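Local structure of GCN5-related N-acetyltransferase (Kribbella flavida, 4IUS) at residues A[12-15]-A[16-20]; A[61-64]-A[65-69]; A[90-93]-A[94-97]; A[195-198]-A[199-202]; A[210-213]-A[214-218]. The protein probably transfers an acyl group, most likely acetyl from acetyl-CoA as in other GNAT enzymes, to an amino group of an acceptor. The protein carries 1 engineered substitution. All coordinates share one frame; numbering follows the deposited sequence.

Interaction 1: residues A[12-15]-A[16-20]; sequences SAQL and QGLVR. With SO4 (sulfate ion), chain C; EDO (1,2-ethanediol), chain E; SO4 (sulfate ion), chain D.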
loop_
_atom_site.group_PDB
_atom_site.type_symbol
_atom_site.label_atom_id
_atom_site.label_comp_id
_atom_site.label_asym_id
_atom_site.label_seq_id
_atom_site.Cartn_x
_atom_site.Cartn_y
_atom_site.Cartn_z
ATOM N N SER A 12 -9.592 6.068 -4.623
ATOM C CA SER A 12 -9.365 6.971 -5.725
ATOM C C SER A 12 -7.899 7.441 -5.779
ATOM O O SER A 12 -7.313 7.529 -6.850
ATOM C CB SER A 12 -10.313 8.183 -5.665
ATOM O OG SER A 12 -11.648 7.824 -5.957
ATOM N N ALA A 13 -7.332 7.740 -4.620
ATOM C CA ALA A 13 -5.947 8.155 -4.545
ATOM C C ALA A 13 -5.023 7.009 -4.929
ATOM O O ALA A 13 -3.987 7.249 -5.597
ATOM C CB ALA A 13 -5.611 8.671 -3.154
ATOM N N GLN A 14 -5.348 5.788 -4.522
ATOM C CA GLN A 14 -4.556 4.643 -4.915
ATOM C C GLN A 14 -4.526 4.516 -6.441
ATOM O O GLN A 14 -3.480 4.319 -7.046
ATOM C CB GLN A 14 -5.111 3.378 -4.275
ATOM C CG GLN A 14 -4.297 2.137 -4.528
ATOM C CD GLN A 14 -5.024 0.935 -3.993
ATOM O OE1 GLN A 14 -4.685 0.424 -2.936
ATOM N NE2 GLN A 14 -6.082 0.525 -4.683
ATOM N N LEU A 15 -5.692 4.628 -7.065
ATOM C CA LEU A 15 -5.758 4.558 -8.523
ATOM C C LEU A 15 -4.923 5.650 -9.186
ATOM O O LEU A 15 -4.163 5.384 -10.107
ATOM C CB LEU A 15 -7.195 4.605 -8.989
ATOM C CG LEU A 15 -7.482 4.594 -10.474
ATOM C CD1 LEU A 15 -6.888 3.401 -11.190
ATOM C CD2 LEU A 15 -8.977 4.729 -10.733
ATOM N N GLN A 16 -5.088 6.876 -8.703
ATOM C CA GLN A 16 -4.346 8.014 -9.223
ATOM C C GLN A 16 -2.837 7.747 -9.159
ATOM O O GLN A 16 -2.090 8.042 -10.114
ATOM C CB GLN A 16 -4.719 9.278 -8.435
ATOM C CG GLN A 16 -4.098 10.564 -8.939
ATOM C CD GLN A 16 -4.469 11.766 -8.095
ATOM O OE1 GLN A 16 -5.448 11.752 -7.340
ATOM N NE2 GLN A 16 -3.683 12.813 -8.215
ATOM N N GLY A 17 -2.369 7.146 -8.056
ATOM C CA GLY A 17 -0.939 6.804 -7.931
ATOM C C GLY A 17 -0.514 5.706 -8.891
ATOM O O GLY A 17 0.533 5.805 -9.565
ATOM N N LEU A 18 -1.336 4.683 -8.996
ATOM C CA LEU A 18 -0.972 3.509 -9.777
ATOM C C LEU A 18 -0.859 3.818 -11.262
ATOM O O LEU A 18 -0.013 3.256 -11.961
ATOM C CB LEU A 18 -1.969 2.378 -9.586
ATOM C CG LEU A 18 -1.918 1.668 -8.225
ATOM C CD1 LEU A 18 -3.169 0.816 -8.013
ATOM C CD2 LEU A 18 -0.662 0.807 -8.046
ATOM N N VAL A 19 -1.751 4.674 -11.771
ATOM C CA VAL A 19 -1.789 4.945 -13.202
ATOM C C VAL A 19 -0.606 5.766 -13.691
ATOM O O VAL A 19 -0.359 5.811 -14.878
ATOM C CB VAL A 19 -3.090 5.628 -13.668
ATOM C CG1 VAL A 19 -4.323 4.780 -13.389
ATOM C CG2 VAL A 19 -3.250 7.022 -13.114
ATOM N N ARG A 20 0.146 6.400 -12.788
ATOM C CA ARG A 20 1.310 7.165 -13.217
ATOM C C ARG A 20 2.352 6.285 -13.903
ATOM O O ARG A 20 3.153 6.826 -14.667
ATOM C CB ARG A 20 1.955 7.907 -12.061
ATOM C CG ARG A 20 1.047 8.928 -11.399
ATOM C CD ARG A 20 1.718 9.507 -10.173
ATOM N NE ARG A 20 0.927 10.576 -9.558
ATOM C CZ ARG A 20 0.736 10.749 -8.239
ATOM N NH1 ARG A 20 1.240 9.918 -7.350
ATOM N NH2 ARG A 20 0.039 11.782 -7.816
HETATM S S SO4 C . -1.164 13.332 -11.024
HETATM O O1 SO4 C . -0.949 13.841 -9.653
HETATM O O2 SO4 C . -0.240 12.207 -11.289
HETATM O O3 SO4 C . -2.523 12.755 -11.139
HETATM O O4 SO4 C . -0.926 14.396 -12.013
HETATM C C1 EDO E . -1.397 6.387 -1.962
HETATM O O1 EDO E . -2.650 5.727 -1.709
HETATM C C2 EDO E . -1.629 7.505 -2.972
HETATM O O2 EDO E . -1.313 7.071 -4.311
HETATM S S SO4 D . -3.957 16.337 -6.625
HETATM O O1 SO4 D . -4.257 16.939 -5.308
HETATM O O2 SO4 D . -3.237 15.045 -6.496
HETATM O O3 SO4 D . -5.191 16.100 -7.393
HETATM O O4 SO4 D . -3.152 17.315 -7.363
#
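Leu15 and Val19 touch one turn apart near the C-terminal end of helix 6-19. Methyl CD1 of Leu15 lies 3.6 Å from CG1 of Val19, and the two side chains pass each other at a slant. Leu15 holds CG trans to its backbone N (chi1 178°), beside the carbonyl carbon, and this carries CD1 to Val19. Gln14 and Leu18 instead run side by side, with Gln14 CG 3.9 Å from Leu18 CD1. Leu15, Leu18 and Val19 all pack on Leu33 of strand 30-35, so this face of the helix is apolar.

The outer face is polar. Gln16 is stretched out beyond CG. Its NE2 donates to O2 of the chain D sulfate at 2.9 Å and to O3 of the chain C sulfate at 3.1 Å. Arg20 is extended from CG to NE and meets the chain C sulfate with the edge of its guanidinium, the sulfur lying in the guanidinium plane. Arg20 NE reaches sulfate O2 at 2.6 Å and Arg20 NH2 reaches sulfate O1 at 2.9 Å. Both bonds are almost straight, at 175° and 173°. NH2 also donates to Ile181 O. On another side, 1,2-ethanediol O2 donates to Ala13 O at 3.0 Å.

The sulfates and the diol are probably from the crystallisation liquor. Their placing is consistent with a surface patch where Arg20, the Gln16 amide and the nearby Asp183 N can hold anions.

Interaction 2: residues A[61-64]-A[65-69]; sequences WALE and TIRKA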
loop_
_atom_site.group_PDB
_atom_site.type_symbol
_atom_site.label_atom_id
_atom_site.label_comp_id
_atom_site.label_asym_id
_atom_site.label_seq_id
_atom_site.Cartn_x
_atom_site.Cartn_y
_atom_site.Cartn_z
ATOM N N TRP A 61 -18.079 -9.604 -18.523
ATOM C CA TRP A 61 -17.387 -9.055 -19.683
ATOM C C TRP A 61 -16.176 -8.237 -19.245
ATOM O O TRP A 61 -15.129 -8.299 -19.868
ATOM C CB TRP A 61 -18.375 -8.200 -20.476
ATOM C CG TRP A 61 -17.700 -7.206 -21.371
ATOM C CD1 TRP A 61 -17.158 -7.419 -22.640
ATOM C CD2 TRP A 61 -17.359 -5.861 -21.027
ATOM N NE1 TRP A 61 -16.562 -6.265 -23.081
ATOM C CE2 TRP A 61 -16.642 -5.313 -22.133
ATOM C CE3 TRP A 61 -17.593 -5.063 -19.924
ATOM C CZ2 TRP A 61 -16.147 -4.028 -22.106
ATOM C CZ3 TRP A 61 -17.102 -3.782 -19.913
ATOM C CH2 TRP A 61 -16.403 -3.273 -20.990
ATOM N N ALA A 62 -16.323 -7.448 -18.192
ATOM C CA ALA A 62 -15.197 -6.620 -17.748
ATOM C C ALA A 62 -13.999 -7.486 -17.326
ATOM O O ALA A 62 -12.841 -7.203 -17.661
ATOM C CB ALA A 62 -15.657 -5.712 -16.593
ATOM N N LEU A 63 -14.276 -8.492 -16.526
ATOM C CA LEU A 63 -13.260 -9.370 -16.061
ATOM C C LEU A 63 -12.597 -10.126 -17.215
ATOM O O LEU A 63 -11.386 -10.303 -17.207
ATOM C CB LEU A 63 -13.852 -10.266 -14.960
ATOM C CG LEU A 63 -12.911 -11.171 -14.221
ATOM C CD1 LEU A 63 -11.784 -10.399 -13.552
ATOM C CD2 LEU A 63 -13.679 -11.921 -13.168
ATOM N N GLU A 64 -13.385 -10.627 -18.153
ATOM C CA GLU A 64 -12.771 -11.303 -19.277
ATOM C C GLU A 64 -11.934 -10.375 -20.123
ATOM O O GLU A 64 -10.887 -10.795 -20.611
ATOM C CB GLU A 64 -13.835 -11.988 -20.114
ATOM C CG GLU A 64 -14.541 -13.114 -19.395
ATOM C CD GLU A 64 -13.569 -14.161 -18.898
ATOM O OE1 GLU A 64 -12.689 -14.537 -19.686
ATOM O OE2 GLU A 64 -13.636 -14.549 -17.711
ATOM N N THR A 65 -12.355 -9.134 -20.270
ATOM C CA THR A 65 -11.587 -8.158 -21.008
ATOM C C THR A 65 -10.203 -7.941 -20.358
ATOM O O THR A 65 -9.160 -7.912 -21.013
ATOM C CB THR A 65 -12.354 -6.832 -21.109
ATOM O OG1 THR A 65 -13.571 -7.061 -21.828
ATOM C CG2 THR A 65 -11.547 -5.739 -21.798
ATOM N N ILE A 66 -10.205 -7.774 -19.045
ATOM C CA ILE A 66 -8.978 -7.586 -18.317
ATOM C C ILE A 66 -8.130 -8.841 -18.303
ATOM O O ILE A 66 -6.906 -8.795 -18.510
ATOM C CB ILE A 66 -9.261 -7.018 -16.911
ATOM C CG1 ILE A 66 -9.860 -5.595 -17.073
ATOM C CG2 ILE A 66 -7.996 -7.077 -16.048
ATOM C CD1 ILE A 66 -10.536 -5.059 -15.859
ATOM N N ARG A 67 -8.754 -9.990 -18.104
ATOM C CA ARG A 67 -8.025 -11.274 -18.151
ATOM C C ARG A 67 -7.334 -11.425 -19.501
ATOM O O ARG A 67 -6.196 -11.918 -19.544
ATOM C CB ARG A 67 -8.932 -12.460 -17.892
ATOM C CG ARG A 67 -9.317 -12.616 -16.447
ATOM C CD ARG A 67 -10.381 -13.687 -16.255
ATOM N NE ARG A 67 -10.583 -13.966 -14.849
ATOM C CZ ARG A 67 -11.695 -14.412 -14.289
ATOM N NH1 ARG A 67 -12.806 -14.578 -15.010
ATOM N NH2 ARG A 67 -11.720 -14.613 -12.987
ATOM N N LYS A 68 -8.009 -11.068 -20.596
ATOM C CA LYS A 68 -7.414 -11.168 -21.935
ATOM C C LYS A 68 -6.148 -10.327 -22.031
ATOM O O LYS A 68 -5.130 -10.726 -22.603
ATOM C CB LYS A 68 -8.442 -10.711 -23.006
ATOM C CG LYS A 68 -7.987 -10.851 -24.470
ATOM C CD LYS A 68 -9.151 -10.788 -25.470
ATOM C CE LYS A 68 -9.794 -9.397 -25.634
ATOM N NZ LYS A 68 -10.912 -9.411 -26.642
ATOM N N ALA A 69 -6.223 -9.111 -21.523
ATOM C CA ALA A 69 -5.105 -8.184 -21.564
ATOM C C ALA A 69 -3.926 -8.700 -20.751
ATOM O O ALA A 69 -2.779 -8.602 -21.181
ATOM C CB ALA A 69 -5.530 -6.813 -21.096
HETATM O O HOH W 1 -13.764 -5.784 -24.355
#
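Trp61 and Thr65 meet through both backbone and side chain. Trp61 O accepts from Thr65 N at 2.9 Å and from Thr65 OG1 at 2.8 Å, and the two donors come from opposite faces of the carbonyl plane. Thr65 OG1 also sits over one face of the indole, 3.3 Å above its plane. Water 1 donates to Thr65 OG1 at 2.8 Å and accepts a weak bond from Trp61 NE1.

The charged contact is a salt bridge. Glu64 is bent at chi2 (-57°), which brings OE2 back to Arg67 NH1 at 2.8 Å, in the guanidinium plane. NH1 also donates to His96 O, and NH2 forms a salt bridge with Asp252.

Leu63 packs on the charged group itself: CD2 lies over one face of the guanidinium, toward its rim, 3.3 Å from Arg67 NH2. With a methionine in place of Arg67, Glu64 and Asp252 would probably be left without their positive partner, and His96 O without this donor.

Bonds from each N-H to the carbonyl four residues back, a threonine hydroxyl sharing such a carbonyl and an i to i+3 salt bridge are familiar features of an alpha helix. Here helix 59-71 lies against strands 22-27 and 30-35.

Interaction 3: residues A[90-93]-A[94-97]; sequences AYVL and VEHG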
loop_
_atom_site.group_PDB
_atom_site.type_symbol
_atom_site.label_atom_id
_atom_site.label_comp_id
_atom_site.label_asym_id
_atom_site.label_seq_id
_atom_site.Cartn_x
_atom_site.Cartn_y
_atom_site.Cartn_z
ATOM N N ALA A 90 -16.506 -7.056 -4.752
ATOM C CA ALA A 90 -15.686 -8.229 -4.534
ATOM C C ALA A 90 -16.474 -9.522 -4.688
ATOM O O ALA A 90 -15.996 -10.477 -5.295
ATOM C CB ALA A 90 -15.006 -8.183 -3.163
ATOM N N TYR A 91 -17.684 -9.543 -4.181
ATOM C CA TYR A 91 -18.480 -10.759 -4.259
ATOM C C TYR A 91 -18.867 -11.075 -5.703
ATOM O O TYR A 91 -18.925 -12.244 -6.075
ATOM C CB TYR A 91 -19.744 -10.669 -3.418
ATOM C CG TYR A 91 -19.533 -10.873 -1.937
ATOM C CD1 TYR A 91 -18.771 -11.938 -1.446
ATOM C CD2 TYR A 91 -20.272 -10.140 -1.051
ATOM C CE1 TYR A 91 -18.675 -12.162 -0.075
ATOM C CE2 TYR A 91 -20.160 -10.330 0.312
ATOM C CZ TYR A 91 -19.363 -11.346 0.791
ATOM O OH TYR A 91 -19.267 -11.530 2.137
ATOM N N VAL A 92 -19.090 -10.060 -6.533
ATOM C CA VAL A 92 -19.388 -10.314 -7.949
ATOM C C VAL A 92 -18.126 -10.883 -8.647
ATOM O O VAL A 92 -18.198 -11.786 -9.458
ATOM C CB VAL A 92 -19.972 -9.098 -8.643
ATOM C CG1 VAL A 92 -20.353 -9.476 -10.082
ATOM C CG2 VAL A 92 -21.214 -8.573 -7.889
ATOM N N LEU A 93 -16.929 -10.374 -8.292
ATOM C CA LEU A 93 -15.691 -10.928 -8.830
ATOM C C LEU A 93 -15.498 -12.382 -8.440
ATOM O O LEU A 93 -15.025 -13.201 -9.234
ATOM C CB LEU A 93 -14.480 -10.110 -8.389
ATOM C CG LEU A 93 -14.390 -8.704 -8.924
ATOM C CD1 LEU A 93 -13.201 -7.985 -8.324
ATOM C CD2 LEU A 93 -14.258 -8.768 -10.445
ATOM N N VAL A 94 -15.853 -12.729 -7.201
ATOM C CA VAL A 94 -15.735 -14.115 -6.737
ATOM C C VAL A 94 -16.663 -15.017 -7.548
ATOM O O VAL A 94 -16.305 -16.107 -7.974
ATOM C CB VAL A 94 -16.005 -14.232 -5.232
ATOM C CG1 VAL A 94 -16.097 -15.692 -4.805
ATOM C CG2 VAL A 94 -14.887 -13.534 -4.461
ATOM N N GLU A 95 -17.874 -14.547 -7.776
ATOM C CA GLU A 95 -18.863 -15.294 -8.558
ATOM C C GLU A 95 -18.322 -15.627 -9.957
ATOM O O GLU A 95 -18.644 -16.663 -10.532
ATOM C CB GLU A 95 -20.156 -14.492 -8.613
ATOM C CG GLU A 95 -21.295 -15.120 -9.363
ATOM C CD GLU A 95 -22.475 -14.156 -9.531
ATOM O OE1 GLU A 95 -22.328 -12.901 -9.384
ATOM O OE2 GLU A 95 -23.557 -14.646 -9.927
ATOM N N HIS A 96 -17.504 -14.748 -10.507
ATOM C CA HIS A 96 -16.929 -14.911 -11.837
ATOM C C HIS A 96 -15.474 -15.353 -11.812
ATOM O O HIS A 96 -14.707 -15.137 -12.741
ATOM C CB HIS A 96 -17.206 -13.668 -12.672
ATOM C CG HIS A 96 -18.685 -13.457 -12.839
ATOM N ND1 HIS A 96 -19.448 -14.306 -13.575
ATOM C CD2 HIS A 96 -19.557 -12.546 -12.245
ATOM C CE1 HIS A 96 -20.741 -13.969 -13.424
ATOM N NE2 HIS A 96 -20.812 -12.881 -12.629
ATOM N N GLY A 97 -15.107 -16.079 -10.758
ATOM C CA GLY A 97 -13.906 -16.926 -10.736
ATOM C C GLY A 97 -12.746 -16.495 -9.865
ATOM O O GLY A 97 -11.800 -17.248 -9.742
#
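Val92 points CG1 trans to its backbone N (chi1 -176°), and His96 places its ring trans to its own carbonyl carbon (chi1 -61°). These two torsions set the side chains next to each other, pointing the same way. Val92 CG1 then meets the edge of the imidazole in its plane, 3.8 Å from His96 CD2. The same CD2 lies 3.2 Å from Val92 O. Glu95 runs out extended beside Val92, and its CG sits over one face of the His96 ring.

The backbone changes its bonding here. Val94 N still bonds to Ala90 O at 3.0 Å, as in a regular helix, and Glu95 N does the same with Tyr91 O. His96 N then divides itself between Val92 O at 3.2 Å and, weakly, Leu93 O. Gly97 takes a positive phi (110°), and its N donates to Val94 O at 3.0 Å. With Met98 N bonded to Leu93 O, this is a Schellman motif, with Gly97 as the C-prime residue. A CB at Gly97 would be jammed against the carbonyl O of His96.

Leu93 faces inward onto Leu81 and Leu250, while His96 leans on Pro60 of helix 59-71. The chemistry is that of a helix end: carbonyls of the last turn find donors in the turning chain. His96 CD2 brings a C-H group near Val92 O, obliquely to the ring, probably a mild electrostatic attraction.

Interaction 4: residues A[195-198]-A[199-202]; sequences HSHR and RQGL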
loop_
_atom_site.group_PDB
_atom_site.type_symbol
_atom_site.label_atom_id
_atom_site.label_comp_id
_atom_site.label_asym_id
_atom_site.label_seq_id
_atom_site.Cartn_x
_atom_site.Cartn_y
_atom_site.Cartn_z
ATOM N N HIS A 195 15.882 -8.425 12.456
ATOM C CA HIS A 195 15.476 -9.480 13.367
ATOM C C HIS A 195 16.106 -9.330 14.737
ATOM O O HIS A 195 15.448 -9.556 15.774
ATOM C CB HIS A 195 15.806 -10.837 12.723
ATOM C CG HIS A 195 15.312 -11.991 13.505
ATOM N ND1 HIS A 195 14.017 -12.296 13.583
ATOM C CD2 HIS A 195 15.986 -12.883 14.319
ATOM C CE1 HIS A 195 13.864 -13.373 14.385
ATOM N NE2 HIS A 195 15.073 -13.716 14.847
ATOM N N SER A 196 17.366 -8.901 14.765
ATOM C CA SER A 196 18.104 -8.688 15.999
ATOM C C SER A 196 17.539 -7.580 16.905
ATOM O O SER A 196 17.845 -7.518 18.078
ATOM C CB SER A 196 19.545 -8.307 15.637
ATOM O OG SER A 196 19.557 -7.145 14.811
ATOM N N HIS A 197 16.740 -6.701 16.338
ATOM C CA HIS A 197 16.175 -5.546 17.043
ATOM C C HIS A 197 14.647 -5.556 17.049
ATOM O O HIS A 197 14.024 -4.519 17.188
ATOM C CB HIS A 197 16.700 -4.278 16.374
ATOM C CG HIS A 197 18.173 -4.031 16.595
ATOM N ND1 HIS A 197 19.146 -4.630 15.863
ATOM C CD2 HIS A 197 18.815 -3.252 17.531
ATOM C CE1 HIS A 197 20.344 -4.215 16.315
ATOM N NE2 HIS A 197 20.128 -3.374 17.331
ATOM N N ARG A 198 14.022 -6.717 16.906
ATOM C CA ARG A 198 12.564 -6.815 16.915
ATOM C C ARG A 198 11.969 -6.614 18.335
ATOM O O ARG A 198 12.661 -6.768 19.351
ATOM C CB ARG A 198 12.138 -8.155 16.313
ATOM C CG ARG A 198 12.512 -9.350 17.164
ATOM C CD ARG A 198 12.470 -10.644 16.378
ATOM N NE ARG A 198 12.626 -11.816 17.247
ATOM C CZ ARG A 198 13.785 -12.227 17.765
ATOM N NH1 ARG A 198 13.812 -13.300 18.535
ATOM N NH2 ARG A 198 14.932 -11.595 17.513
ATOM N N ARG A 199 10.690 -6.243 18.393
ATOM C CA ARG A 199 9.963 -6.167 19.678
ATOM C C ARG A 199 10.566 -5.148 20.654
ATOM O O ARG A 199 10.553 -5.355 21.850
ATOM C CB ARG A 199 9.926 -7.544 20.374
ATOM C CG ARG A 199 9.209 -8.655 19.628
ATOM C CD ARG A 199 9.346 -9.998 20.364
ATOM N NE ARG A 199 9.817 -9.844 21.741
ATOM C CZ ARG A 199 9.029 -9.697 22.808
ATOM N NH1 ARG A 199 9.570 -9.545 24.008
ATOM N NH2 ARG A 199 7.703 -9.700 22.683
ATOM N N GLN A 200 11.104 -4.050 20.154
ATOM C CA GLN A 200 11.628 -2.967 20.978
ATOM C C GLN A 200 10.967 -1.652 20.642
ATOM O O GLN A 200 11.401 -0.599 21.120
ATOM C CB GLN A 200 13.122 -2.768 20.716
ATOM C CG GLN A 200 13.976 -3.923 21.088
ATOM C CD GLN A 200 15.433 -3.622 20.854
ATOM O OE1 GLN A 200 15.912 -2.474 20.968
ATOM N NE2 GLN A 200 16.152 -4.649 20.544
ATOM N N GLY A 201 9.910 -1.698 19.842
ATOM C CA GLY A 201 9.204 -0.464 19.468
ATOM C C GLY A 201 9.761 0.275 18.264
ATOM O O GLY A 201 9.209 1.281 17.911
ATOM N N LEU A 202 10.811 -0.242 17.615
ATOM C CA LEU A 202 11.509 0.513 16.587
ATOM C C LEU A 202 10.718 0.568 15.278
ATOM O O LEU A 202 10.799 1.575 14.582
ATOM C CB LEU A 202 12.912 -0.063 16.347
ATOM C CG LEU A 202 13.795 -0.090 17.605
ATOM C CD1 LEU A 202 15.068 -0.909 17.377
ATOM C CD2 LEU A 202 14.080 1.321 18.100
HETATM O O HOH W 2 15.229 -7.197 20.344
HETATM O O HOH W 3 11.736 -3.129 17.562
#
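His197 and Leu202 form the tight part of this loop. Leu202 CD1 lies 3.9 Å from His197 CB, and both side chains also pack on Val173 of strand 171-179. The turn of the loop brings the extended Gln200 side chain to the same residue, its NE2 3.6 Å from His197 CA. Ser196 OG and His197 ND1 share a hydrogen bond of 2.8 Å, which fixes the rotation of the imidazole.

No direct hydrogen bond joins 195-198 to 199-202; water does the joining. Water 3 takes bonds from Gln200 N at 2.8 Å and Leu202 N at 3.0 Å and lies against His197 O. Water 2 accepts from Gln200 NE2 at 2.7 Å and donates to Arg198 O at 2.8 Å.

The outer side is loose and belongs to exposed arginines. Arg198 starts with CG between the backbone N and carbonyl carbon (chi1 68°) and runs extended to NE; in this conformer NH2 donates to His195 O at 2.7 Å. That NH2 also lies over one face of the His195 ring. The guanidinium groups of Arg198 and Arg199 stay apart.

Residues 198-201 read Arg-Arg-Gln-Gly, consistent with the start of the GNAT motif that binds the CoA pyrophosphate. Gly201, at the N-cap of helix 202-216, gives its N-H to a bound malonate, probably from the crystallisation liquor. The chemistry is consistent with an anion-binding loop, with backbone N-H groups, a helix start and nearby positive charge all probably suited to a phosphate.

Interaction 5: residues A[210-213]-A[214-218]; sequences ATQQ and AFEVG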
loop_
_atom_site.group_PDB
_atom_site.type_symbol
_atom_site.label_atom_id
_atom_site.label_comp_id
_atom_site.label_asym_id
_atom_site.label_seq_id
_atom_site.Cartn_x
_atom_site.Cartn_y
_atom_site.Cartn_z
ATOM N N ALA A 210 8.011 8.226 9.540
ATOM C CA ALA A 210 7.690 8.266 8.113
ATOM C C ALA A 210 6.356 9.024 7.875
ATOM O O ALA A 210 6.251 9.870 6.985
ATOM C CB ALA A 210 7.593 6.885 7.491
ATOM N N THR A 211 5.358 8.725 8.718
ATOM C CA THR A 211 4.073 9.406 8.610
ATOM C C THR A 211 4.280 10.916 8.814
ATOM O O THR A 211 3.748 11.749 8.074
ATOM C CB THR A 211 3.045 8.860 9.611
ATOM O OG1 THR A 211 2.932 7.457 9.451
ATOM C CG2 THR A 211 1.676 9.480 9.357
ATOM N N GLN A 212 5.040 11.255 9.856
ATOM C CA GLN A 212 5.285 12.647 10.162
ATOM C C GLN A 212 5.964 13.354 9.017
ATOM O O GLN A 212 5.601 14.480 8.683
ATOM C CB GLN A 212 6.155 12.749 11.403
ATOM C CG GLN A 212 6.389 14.173 11.871
ATOM C CD GLN A 212 7.290 14.216 13.062
ATOM O OE1 GLN A 212 8.419 13.775 12.988
ATOM N NE2 GLN A 212 6.760 14.646 14.181
ATOM N N GLN A 213 6.940 12.727 8.366
ATOM C CA GLN A 213 7.574 13.353 7.237
ATOM C C GLN A 213 6.665 13.495 6.012
ATOM O O GLN A 213 6.691 14.524 5.311
ATOM C CB GLN A 213 8.877 12.601 6.897
ATOM C CG GLN A 213 9.902 12.593 8.027
ATOM C CD GLN A 213 10.113 13.979 8.579
ATOM O OE1 GLN A 213 10.505 14.884 7.853
ATOM N NE2 GLN A 213 9.779 14.176 9.866
ATOM N N ALA A 214 5.818 12.502 5.769
ATOM C CA ALA A 214 4.855 12.602 4.701
ATOM C C ALA A 214 3.968 13.839 4.887
ATOM O O ALA A 214 3.669 14.540 3.935
ATOM C CB ALA A 214 4.006 11.324 4.620
ATOM N N PHE A 215 3.564 14.107 6.140
ATOM C CA PHE A 215 2.757 15.291 6.431
ATOM C C PHE A 215 3.566 16.588 6.389
ATOM O O PHE A 215 3.096 17.600 5.851
ATOM C CB PHE A 215 2.160 15.157 7.814
ATOM C CG PHE A 215 1.123 14.059 7.999
ATOM C CD1 PHE A 215 0.341 13.588 6.965
ATOM C CD2 PHE A 215 0.900 13.522 9.236
ATOM C CE1 PHE A 215 -0.645 12.638 7.189
ATOM C CE2 PHE A 215 -0.085 12.568 9.464
ATOM C CZ PHE A 215 -0.855 12.137 8.445
ATOM N N GLU A 216 4.751 16.585 6.977
ATOM C CA GLU A 216 5.523 17.828 7.154
ATOM C C GLU A 216 6.245 18.276 5.914
ATOM O O GLU A 216 6.317 19.475 5.654
ATOM C CB GLU A 216 6.543 17.667 8.266
ATOM C CG GLU A 216 5.957 17.603 9.650
ATOM C CD GLU A 216 7.014 17.596 10.775
ATOM O OE1 GLU A 216 8.260 17.552 10.506
ATOM O OE2 GLU A 216 6.567 17.647 11.941
ATOM N N VAL A 217 6.856 17.336 5.188
ATOM C CA VAL A 217 7.585 17.680 3.967
ATOM C C VAL A 217 6.937 17.138 2.678
ATOM O O VAL A 217 7.156 17.689 1.614
ATOM C CB VAL A 217 9.082 17.280 4.031
ATOM C CG1 VAL A 217 9.799 18.071 5.126
ATOM C CG2 VAL A 217 9.271 15.782 4.216
ATOM N N GLY A 218 6.126 16.095 2.779
ATOM C CA GLY A 218 5.496 15.501 1.594
ATOM C C GLY A 218 4.200 16.140 1.141
ATOM O O GLY A 218 3.698 15.821 0.074
HETATM O O HOH W 4 10.139 15.880 12.012
HETATM O O HOH W 5 10.567 17.556 8.732
#
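Thr211 and Phe215 lie side by side, one turn apart. Thr211 O sits over one face of the phenyl ring, 3.5 Å from Phe215 CG, and methyl CG2 of Thr211 touches Phe215 CE2 at 3.6 Å. Gln212 and Glu216 form the next pair. The amide and carboxylate are stacked, their planes 21° apart, with Gln212 CG 3.5 Å from Glu216 OE2. Gln213 is bent at chi2 (-49°), which turns its amide back toward Glu216.

Water positions these polar ends. Water 4 accepts from Gln213 NE2 and donates to Glu216 OE1 at 2.9 Å and to Gln212 OE1. Water 5 donates to Gln213 OE1 and Glu216 OE1. The backbone closes the helix: Gln213 O accepts from Val217 N at 2.8 Å and from Gly218 N at 3.0 Å. A CB on Gly218 would clash with Ala214 O.

Farther out, Thr211 OG1 bonds to Tyr241 OH and Thr207 O, which fixes how the threonine is turned. A serine in place of Phe215 is likely to take the aromatic partner from Thr211 CG2 and to open a gap beside Ala223 and Pro111.

Helix 202-216 is the crossover of a beta-alpha-beta unit between strands 185-193 and 222-225. Thr211 packs on Val188 and Ala223, one from each of those strands. Ala214 rests on Thr186, and Gln213 lies on Trp178 of strand 171-179.

Interactions 1 and 4 are surface contacts, whereas 2, 3 and 5 are partly buried. Interactions 2 and 3 touch each other: their centres are 13 Å apart, Leu63 packs against Leu93 where helices 59-71 and 89-95 meet, and Arg67 NH1 probably bonds to His96 O. Interactions 4 and 5 hold the start and the end of the same helix, 202-216, across the chain's centre from interactions 2 and 3. Interactions 1 and 2 both back onto the small sheet of strands 22-27, 30-35 and 44-47. The chemistry follows the place: anions gather at 1 and by 4, a salt bridge serves 2, a glycine turn ends 3, and ordered water bridges the polar ends in 5 and joins the two halves of 4.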